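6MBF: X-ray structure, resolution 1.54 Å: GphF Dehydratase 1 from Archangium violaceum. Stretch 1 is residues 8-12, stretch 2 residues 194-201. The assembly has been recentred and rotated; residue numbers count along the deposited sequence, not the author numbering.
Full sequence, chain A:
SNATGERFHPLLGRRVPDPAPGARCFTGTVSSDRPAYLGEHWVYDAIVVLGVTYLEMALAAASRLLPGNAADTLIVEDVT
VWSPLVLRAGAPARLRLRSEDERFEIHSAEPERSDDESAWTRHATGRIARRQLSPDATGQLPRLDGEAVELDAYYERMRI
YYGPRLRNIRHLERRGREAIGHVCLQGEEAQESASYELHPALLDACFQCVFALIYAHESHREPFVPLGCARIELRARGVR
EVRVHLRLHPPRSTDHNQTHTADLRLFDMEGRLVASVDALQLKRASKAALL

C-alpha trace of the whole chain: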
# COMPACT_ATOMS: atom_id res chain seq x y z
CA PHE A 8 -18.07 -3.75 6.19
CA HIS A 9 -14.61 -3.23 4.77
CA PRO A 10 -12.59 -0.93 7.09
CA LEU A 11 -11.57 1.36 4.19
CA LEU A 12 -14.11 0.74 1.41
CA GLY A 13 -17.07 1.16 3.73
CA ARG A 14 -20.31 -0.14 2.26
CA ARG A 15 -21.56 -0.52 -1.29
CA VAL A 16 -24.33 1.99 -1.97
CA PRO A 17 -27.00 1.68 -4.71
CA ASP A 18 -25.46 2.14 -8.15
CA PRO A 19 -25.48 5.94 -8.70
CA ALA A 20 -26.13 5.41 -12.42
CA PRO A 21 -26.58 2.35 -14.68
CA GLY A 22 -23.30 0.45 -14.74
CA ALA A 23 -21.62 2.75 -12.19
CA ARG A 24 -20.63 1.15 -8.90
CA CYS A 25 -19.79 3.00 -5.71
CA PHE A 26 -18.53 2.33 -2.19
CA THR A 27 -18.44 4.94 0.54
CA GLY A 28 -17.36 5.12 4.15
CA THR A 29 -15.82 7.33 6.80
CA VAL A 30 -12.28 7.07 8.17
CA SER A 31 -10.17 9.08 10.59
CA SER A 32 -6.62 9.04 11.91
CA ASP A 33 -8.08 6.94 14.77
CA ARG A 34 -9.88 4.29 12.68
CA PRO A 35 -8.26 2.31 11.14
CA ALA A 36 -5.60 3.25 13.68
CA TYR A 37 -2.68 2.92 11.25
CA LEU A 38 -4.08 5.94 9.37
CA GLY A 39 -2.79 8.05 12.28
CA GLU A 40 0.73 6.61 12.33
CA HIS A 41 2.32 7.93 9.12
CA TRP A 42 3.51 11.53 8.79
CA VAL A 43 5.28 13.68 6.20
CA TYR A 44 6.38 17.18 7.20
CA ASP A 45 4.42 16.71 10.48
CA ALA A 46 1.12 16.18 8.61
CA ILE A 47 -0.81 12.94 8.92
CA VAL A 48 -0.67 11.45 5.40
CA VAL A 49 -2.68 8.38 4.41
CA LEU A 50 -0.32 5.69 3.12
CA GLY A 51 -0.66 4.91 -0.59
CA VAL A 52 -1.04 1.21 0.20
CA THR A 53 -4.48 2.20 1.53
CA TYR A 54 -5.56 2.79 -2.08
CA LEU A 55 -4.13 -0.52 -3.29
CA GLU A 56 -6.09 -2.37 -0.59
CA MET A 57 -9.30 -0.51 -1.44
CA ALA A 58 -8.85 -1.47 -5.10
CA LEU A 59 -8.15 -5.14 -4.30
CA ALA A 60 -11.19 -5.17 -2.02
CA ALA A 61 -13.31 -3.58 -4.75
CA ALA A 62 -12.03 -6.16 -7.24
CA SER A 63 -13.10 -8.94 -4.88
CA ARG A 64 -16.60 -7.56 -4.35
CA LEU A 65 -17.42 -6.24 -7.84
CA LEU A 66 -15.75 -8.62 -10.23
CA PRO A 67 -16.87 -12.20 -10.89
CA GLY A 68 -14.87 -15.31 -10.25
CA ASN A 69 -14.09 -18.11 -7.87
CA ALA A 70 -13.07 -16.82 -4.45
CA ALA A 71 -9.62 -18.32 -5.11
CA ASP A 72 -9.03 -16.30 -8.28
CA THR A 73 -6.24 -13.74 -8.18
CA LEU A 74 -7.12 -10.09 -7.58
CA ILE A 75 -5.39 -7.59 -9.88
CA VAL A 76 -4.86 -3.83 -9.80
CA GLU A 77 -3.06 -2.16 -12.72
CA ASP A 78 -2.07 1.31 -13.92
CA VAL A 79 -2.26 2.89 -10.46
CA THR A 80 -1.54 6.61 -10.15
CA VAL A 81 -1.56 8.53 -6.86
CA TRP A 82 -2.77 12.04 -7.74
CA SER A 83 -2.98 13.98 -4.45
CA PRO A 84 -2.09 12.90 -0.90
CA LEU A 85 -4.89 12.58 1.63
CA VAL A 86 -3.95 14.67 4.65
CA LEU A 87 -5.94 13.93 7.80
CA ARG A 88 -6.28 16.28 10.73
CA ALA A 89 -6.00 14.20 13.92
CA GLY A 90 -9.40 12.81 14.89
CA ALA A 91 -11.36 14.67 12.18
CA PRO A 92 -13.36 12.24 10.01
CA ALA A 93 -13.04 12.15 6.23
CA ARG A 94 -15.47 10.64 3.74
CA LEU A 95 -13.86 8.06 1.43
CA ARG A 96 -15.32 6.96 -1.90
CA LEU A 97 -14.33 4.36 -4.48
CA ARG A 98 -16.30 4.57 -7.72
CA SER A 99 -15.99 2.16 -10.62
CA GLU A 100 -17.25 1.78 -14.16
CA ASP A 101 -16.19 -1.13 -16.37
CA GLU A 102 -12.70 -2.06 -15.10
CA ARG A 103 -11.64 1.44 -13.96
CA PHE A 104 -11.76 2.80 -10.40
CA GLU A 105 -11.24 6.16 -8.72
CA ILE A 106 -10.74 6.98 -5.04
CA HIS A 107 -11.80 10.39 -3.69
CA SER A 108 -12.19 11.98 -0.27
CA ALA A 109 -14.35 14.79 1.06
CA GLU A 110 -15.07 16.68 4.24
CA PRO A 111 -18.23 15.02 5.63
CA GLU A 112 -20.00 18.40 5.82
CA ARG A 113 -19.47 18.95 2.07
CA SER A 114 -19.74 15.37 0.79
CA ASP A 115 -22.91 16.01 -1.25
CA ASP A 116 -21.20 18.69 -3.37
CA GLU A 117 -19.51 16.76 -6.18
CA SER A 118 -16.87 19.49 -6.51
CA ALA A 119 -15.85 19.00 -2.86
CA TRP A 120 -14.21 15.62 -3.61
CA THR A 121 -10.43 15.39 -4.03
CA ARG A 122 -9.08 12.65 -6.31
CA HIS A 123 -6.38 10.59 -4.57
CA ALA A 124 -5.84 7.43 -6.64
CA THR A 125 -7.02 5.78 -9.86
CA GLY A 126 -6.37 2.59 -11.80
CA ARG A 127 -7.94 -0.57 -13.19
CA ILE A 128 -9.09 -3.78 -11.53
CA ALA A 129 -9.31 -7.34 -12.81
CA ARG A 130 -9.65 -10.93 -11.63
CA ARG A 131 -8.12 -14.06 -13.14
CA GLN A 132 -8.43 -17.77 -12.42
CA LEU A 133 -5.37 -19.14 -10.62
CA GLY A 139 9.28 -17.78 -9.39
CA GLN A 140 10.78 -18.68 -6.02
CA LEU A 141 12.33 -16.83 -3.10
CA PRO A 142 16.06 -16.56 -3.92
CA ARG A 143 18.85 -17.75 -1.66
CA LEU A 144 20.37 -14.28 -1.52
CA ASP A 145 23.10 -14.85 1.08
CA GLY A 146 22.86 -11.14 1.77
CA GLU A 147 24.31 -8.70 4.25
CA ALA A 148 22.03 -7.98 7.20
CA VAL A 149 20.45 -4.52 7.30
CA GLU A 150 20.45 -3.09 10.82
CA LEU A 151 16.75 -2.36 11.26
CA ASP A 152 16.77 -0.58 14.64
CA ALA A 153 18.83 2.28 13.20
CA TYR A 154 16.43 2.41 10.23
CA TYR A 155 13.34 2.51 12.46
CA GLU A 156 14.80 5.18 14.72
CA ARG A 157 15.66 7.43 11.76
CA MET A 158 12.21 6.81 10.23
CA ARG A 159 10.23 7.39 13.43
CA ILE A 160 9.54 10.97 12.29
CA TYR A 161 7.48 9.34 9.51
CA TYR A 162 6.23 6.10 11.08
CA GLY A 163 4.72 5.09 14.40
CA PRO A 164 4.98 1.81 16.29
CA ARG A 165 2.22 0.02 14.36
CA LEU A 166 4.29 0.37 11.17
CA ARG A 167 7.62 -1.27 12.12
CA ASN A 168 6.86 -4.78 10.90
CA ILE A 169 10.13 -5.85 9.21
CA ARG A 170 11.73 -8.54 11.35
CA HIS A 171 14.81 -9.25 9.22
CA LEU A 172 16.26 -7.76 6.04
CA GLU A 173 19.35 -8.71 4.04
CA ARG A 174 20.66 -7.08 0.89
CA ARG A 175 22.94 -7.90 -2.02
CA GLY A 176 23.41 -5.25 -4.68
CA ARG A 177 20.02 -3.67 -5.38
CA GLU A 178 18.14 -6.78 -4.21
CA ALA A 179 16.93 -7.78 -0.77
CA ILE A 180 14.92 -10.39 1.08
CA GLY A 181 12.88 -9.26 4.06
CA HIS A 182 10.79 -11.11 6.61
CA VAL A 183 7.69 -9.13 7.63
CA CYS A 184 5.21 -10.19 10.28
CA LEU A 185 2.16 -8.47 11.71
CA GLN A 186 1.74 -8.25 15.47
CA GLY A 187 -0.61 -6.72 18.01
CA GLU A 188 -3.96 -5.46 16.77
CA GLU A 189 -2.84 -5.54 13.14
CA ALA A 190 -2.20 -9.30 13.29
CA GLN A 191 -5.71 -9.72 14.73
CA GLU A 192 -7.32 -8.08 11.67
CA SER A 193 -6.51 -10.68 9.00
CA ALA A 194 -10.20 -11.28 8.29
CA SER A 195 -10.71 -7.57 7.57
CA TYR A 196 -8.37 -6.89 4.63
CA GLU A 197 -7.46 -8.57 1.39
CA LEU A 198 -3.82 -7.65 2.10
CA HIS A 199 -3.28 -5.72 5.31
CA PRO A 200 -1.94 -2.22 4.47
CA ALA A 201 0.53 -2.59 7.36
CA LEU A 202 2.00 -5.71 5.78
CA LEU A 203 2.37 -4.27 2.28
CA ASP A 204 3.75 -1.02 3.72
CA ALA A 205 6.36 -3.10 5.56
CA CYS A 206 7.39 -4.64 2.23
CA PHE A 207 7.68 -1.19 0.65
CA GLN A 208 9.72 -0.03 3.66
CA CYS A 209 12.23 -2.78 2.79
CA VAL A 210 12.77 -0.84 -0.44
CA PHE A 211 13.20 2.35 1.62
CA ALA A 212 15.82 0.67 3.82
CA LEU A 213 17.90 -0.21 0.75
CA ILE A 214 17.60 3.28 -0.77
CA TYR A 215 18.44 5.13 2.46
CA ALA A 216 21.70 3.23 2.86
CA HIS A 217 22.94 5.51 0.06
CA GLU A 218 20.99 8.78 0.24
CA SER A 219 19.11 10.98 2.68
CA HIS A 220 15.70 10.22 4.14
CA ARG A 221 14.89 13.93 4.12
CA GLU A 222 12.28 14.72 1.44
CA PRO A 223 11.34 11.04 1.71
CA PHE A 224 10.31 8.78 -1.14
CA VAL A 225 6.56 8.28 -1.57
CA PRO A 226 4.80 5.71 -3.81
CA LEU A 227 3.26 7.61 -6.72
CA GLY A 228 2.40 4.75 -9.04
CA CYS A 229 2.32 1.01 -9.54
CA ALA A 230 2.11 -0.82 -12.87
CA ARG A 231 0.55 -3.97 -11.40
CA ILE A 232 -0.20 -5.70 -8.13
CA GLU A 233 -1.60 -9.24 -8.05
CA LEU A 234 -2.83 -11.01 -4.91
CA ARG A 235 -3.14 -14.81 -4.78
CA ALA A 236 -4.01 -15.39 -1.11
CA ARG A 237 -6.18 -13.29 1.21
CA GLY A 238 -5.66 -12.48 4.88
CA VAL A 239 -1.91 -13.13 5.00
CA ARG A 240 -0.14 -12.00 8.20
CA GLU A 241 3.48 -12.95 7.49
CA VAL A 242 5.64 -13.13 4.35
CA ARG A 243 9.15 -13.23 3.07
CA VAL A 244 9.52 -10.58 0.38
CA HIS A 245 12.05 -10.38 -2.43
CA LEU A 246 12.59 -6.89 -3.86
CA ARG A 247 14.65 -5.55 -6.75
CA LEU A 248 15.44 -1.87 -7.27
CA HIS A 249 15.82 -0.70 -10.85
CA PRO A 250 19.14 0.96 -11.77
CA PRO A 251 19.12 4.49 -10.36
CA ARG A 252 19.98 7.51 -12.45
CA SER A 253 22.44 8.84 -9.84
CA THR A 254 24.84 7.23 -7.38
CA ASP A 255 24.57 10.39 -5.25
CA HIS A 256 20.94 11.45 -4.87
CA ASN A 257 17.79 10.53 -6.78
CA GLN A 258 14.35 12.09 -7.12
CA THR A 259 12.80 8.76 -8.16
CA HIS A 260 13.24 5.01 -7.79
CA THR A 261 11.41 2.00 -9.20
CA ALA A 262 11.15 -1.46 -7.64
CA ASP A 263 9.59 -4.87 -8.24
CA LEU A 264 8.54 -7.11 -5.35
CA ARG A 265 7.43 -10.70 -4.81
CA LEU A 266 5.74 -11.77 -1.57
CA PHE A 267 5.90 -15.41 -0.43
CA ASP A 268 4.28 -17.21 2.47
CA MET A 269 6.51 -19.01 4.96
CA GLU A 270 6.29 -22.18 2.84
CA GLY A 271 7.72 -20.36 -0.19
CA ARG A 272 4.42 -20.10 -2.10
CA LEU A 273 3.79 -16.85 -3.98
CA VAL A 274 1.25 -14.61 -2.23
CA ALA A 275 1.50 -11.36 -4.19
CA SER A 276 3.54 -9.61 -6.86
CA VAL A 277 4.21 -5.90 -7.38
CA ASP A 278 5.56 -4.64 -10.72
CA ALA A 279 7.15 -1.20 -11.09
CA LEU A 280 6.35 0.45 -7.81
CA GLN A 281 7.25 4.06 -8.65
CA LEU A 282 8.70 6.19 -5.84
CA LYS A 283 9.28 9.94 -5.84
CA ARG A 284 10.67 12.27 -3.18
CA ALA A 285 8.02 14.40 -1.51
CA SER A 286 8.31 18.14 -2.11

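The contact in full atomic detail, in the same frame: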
# COMPACT_ATOMS: atom_id res chain seq x y z
N PHE A 8 -18.42 -2.37 5.87
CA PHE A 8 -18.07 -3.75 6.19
C PHE A 8 -16.60 -4.02 5.85
O PHE A 8 -15.96 -4.89 6.45
CB PHE A 8 -18.98 -4.72 5.45
CG PHE A 8 -18.68 -6.16 5.75
CD1 PHE A 8 -19.04 -6.72 6.97
CD2 PHE A 8 -18.04 -6.96 4.82
CE1 PHE A 8 -18.77 -8.05 7.25
CE2 PHE A 8 -17.77 -8.29 5.09
CZ PHE A 8 -18.13 -8.83 6.31
N HIS A 9 -16.06 -3.29 4.87
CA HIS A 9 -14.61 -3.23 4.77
C HIS A 9 -14.11 -1.99 5.50
O HIS A 9 -14.73 -0.92 5.40
CB HIS A 9 -14.17 -3.18 3.30
CG HIS A 9 -12.68 -3.22 3.11
ND1 HIS A 9 -11.89 -2.09 3.16
CD2 HIS A 9 -11.84 -4.25 2.84
CE1 HIS A 9 -10.63 -2.43 2.94
NE2 HIS A 9 -10.57 -3.73 2.74
N PRO A 10 -13.00 -2.07 6.23
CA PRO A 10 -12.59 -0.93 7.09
C PRO A 10 -12.21 0.32 6.32
O PRO A 10 -12.17 1.40 6.92
CB PRO A 10 -11.39 -1.48 7.86
CG PRO A 10 -11.44 -2.96 7.70
CD PRO A 10 -12.08 -3.21 6.36
N LEU A 11 -11.92 0.21 5.02
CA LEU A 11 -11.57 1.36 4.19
C LEU A 11 -12.58 1.63 3.09
O LEU A 11 -12.91 2.80 2.83
CB LEU A 11 -10.18 1.13 3.57
CG LEU A 11 -9.04 1.00 4.58
CD1 LEU A 11 -7.83 0.41 3.88
CD2 LEU A 11 -8.72 2.36 5.18
N LEU A 12 -13.09 0.58 2.44
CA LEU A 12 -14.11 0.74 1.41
C LEU A 12 -15.42 1.26 1.98
O LEU A 12 -16.16 1.99 1.30
CB LEU A 12 -14.37 -0.61 0.73
CG LEU A 12 -13.69 -1.00 -0.57
CD1 LEU A 12 -14.38 -2.24 -1.11
CD2 LEU A 12 -13.75 0.13 -1.58
N ALA A 194 -8.92 -11.09 8.96
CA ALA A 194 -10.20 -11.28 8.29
C ALA A 194 -10.73 -9.99 7.67
O ALA A 194 -11.71 -10.04 6.91
CB ALA A 194 -11.24 -11.84 9.26
N SER A 195 -10.12 -8.84 7.96
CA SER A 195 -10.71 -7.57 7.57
C SER A 195 -10.21 -7.05 6.24
O SER A 195 -10.92 -6.27 5.59
CB SER A 195 -10.45 -6.51 8.65
OG SER A 195 -11.11 -6.85 9.85
N TYR A 196 -9.01 -7.44 5.81
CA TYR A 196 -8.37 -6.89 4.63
C TYR A 196 -8.04 -7.99 3.64
O TYR A 196 -7.77 -9.14 4.01
CB TYR A 196 -7.06 -6.15 4.98
CG TYR A 196 -7.23 -4.93 5.86
CD1 TYR A 196 -7.64 -3.72 5.33
CD2 TYR A 196 -6.97 -5.00 7.22
CE1 TYR A 196 -7.79 -2.59 6.14
CE2 TYR A 196 -7.11 -3.89 8.04
CZ TYR A 196 -7.52 -2.68 7.50
OH TYR A 196 -7.66 -1.58 8.31
N GLU A 197 -8.01 -7.64 2.35
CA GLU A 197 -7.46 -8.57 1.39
C GLU A 197 -5.97 -8.75 1.63
O GLU A 197 -5.48 -9.88 1.78
CB GLU A 197 -7.74 -8.09 -0.04
CG GLU A 197 -9.19 -7.64 -0.26
CD GLU A 197 -10.20 -8.79 -0.13
OE1 GLU A 197 -11.41 -8.52 -0.04
OE2 GLU A 197 -9.78 -9.96 -0.11
N LEU A 198 -5.23 -7.64 1.69
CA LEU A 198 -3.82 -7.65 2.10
C LEU A 198 -3.63 -6.48 3.05
O LEU A 198 -3.76 -5.32 2.64
CB LEU A 198 -2.89 -7.53 0.90
CG LEU A 198 -1.41 -7.59 1.24
CD1 LEU A 198 -1.05 -8.94 1.85
CD2 LEU A 198 -0.59 -7.33 0.01
N HIS A 199 -3.33 -6.77 4.31
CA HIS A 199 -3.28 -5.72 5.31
C HIS A 199 -2.35 -4.59 4.86
O HIS A 199 -1.20 -4.85 4.50
CB HIS A 199 -2.82 -6.27 6.66
CG HIS A 199 -3.22 -5.41 7.82
ND1 HIS A 199 -2.88 -4.07 7.90
CD2 HIS A 199 -3.96 -5.68 8.92
CE1 HIS A 199 -3.39 -3.56 9.01
NE2 HIS A 199 -4.06 -4.51 9.64
N PRO A 200 -2.83 -3.34 4.82
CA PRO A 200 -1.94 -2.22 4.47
C PRO A 200 -0.65 -2.20 5.27
O PRO A 200 0.40 -1.85 4.71
CB PRO A 200 -2.81 -0.99 4.76
CG PRO A 200 -4.21 -1.48 4.51
CD PRO A 200 -4.23 -2.91 4.98
N ALA A 201 -0.69 -2.59 6.55
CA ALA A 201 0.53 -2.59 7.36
C ALA A 201 1.55 -3.57 6.81
O ALA A 201 2.76 -3.32 6.85
CB ALA A 201 0.20 -2.92 8.81
O HOH W 1 -13.64 -6.52 5.83

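A194 stays out of reach of stretch 1, so the contact begins at S195. Its carbonyl oxygen makes two close approaches: S195 O lies 3.4 Å from P10 CD and 3.5 Å from H9 CD2, facing weakly polarised C-H groups. The same oxygen accepts from a water (S195 O to water O, 2.7 Å), which also donates to F8 O (water O to F8 O, 2.9 Å). No direct hydrogen bond crosses the interface, so this water supplies a polar link between the two backbones.

Y196 is the hub. Its flat ring can serve several neighbours at once: P10 CG sits over one face, 4.3 Å from the ring centroid, in a CH-pi contact that suits the compact proline ring, while L11 CD1 packs at the edge, 3.8 Å from CE1 of Y196. The edge of the tyrosine also points toward the face of H9, offset, with planes at 86°. The H9 ring is fixed in part by its own stretch: H9 ND1 accepts from L11 N and L12 N, both at 3.0 Å.

After E197 and L198, H199 caps the helix, its ND1 accepting from A201 N at 3.0 Å. P200, whose lack of an amide hydrogen costs little in a helix's first turn, closes the contact: its CG lies 4.1 Å from L11 CD1.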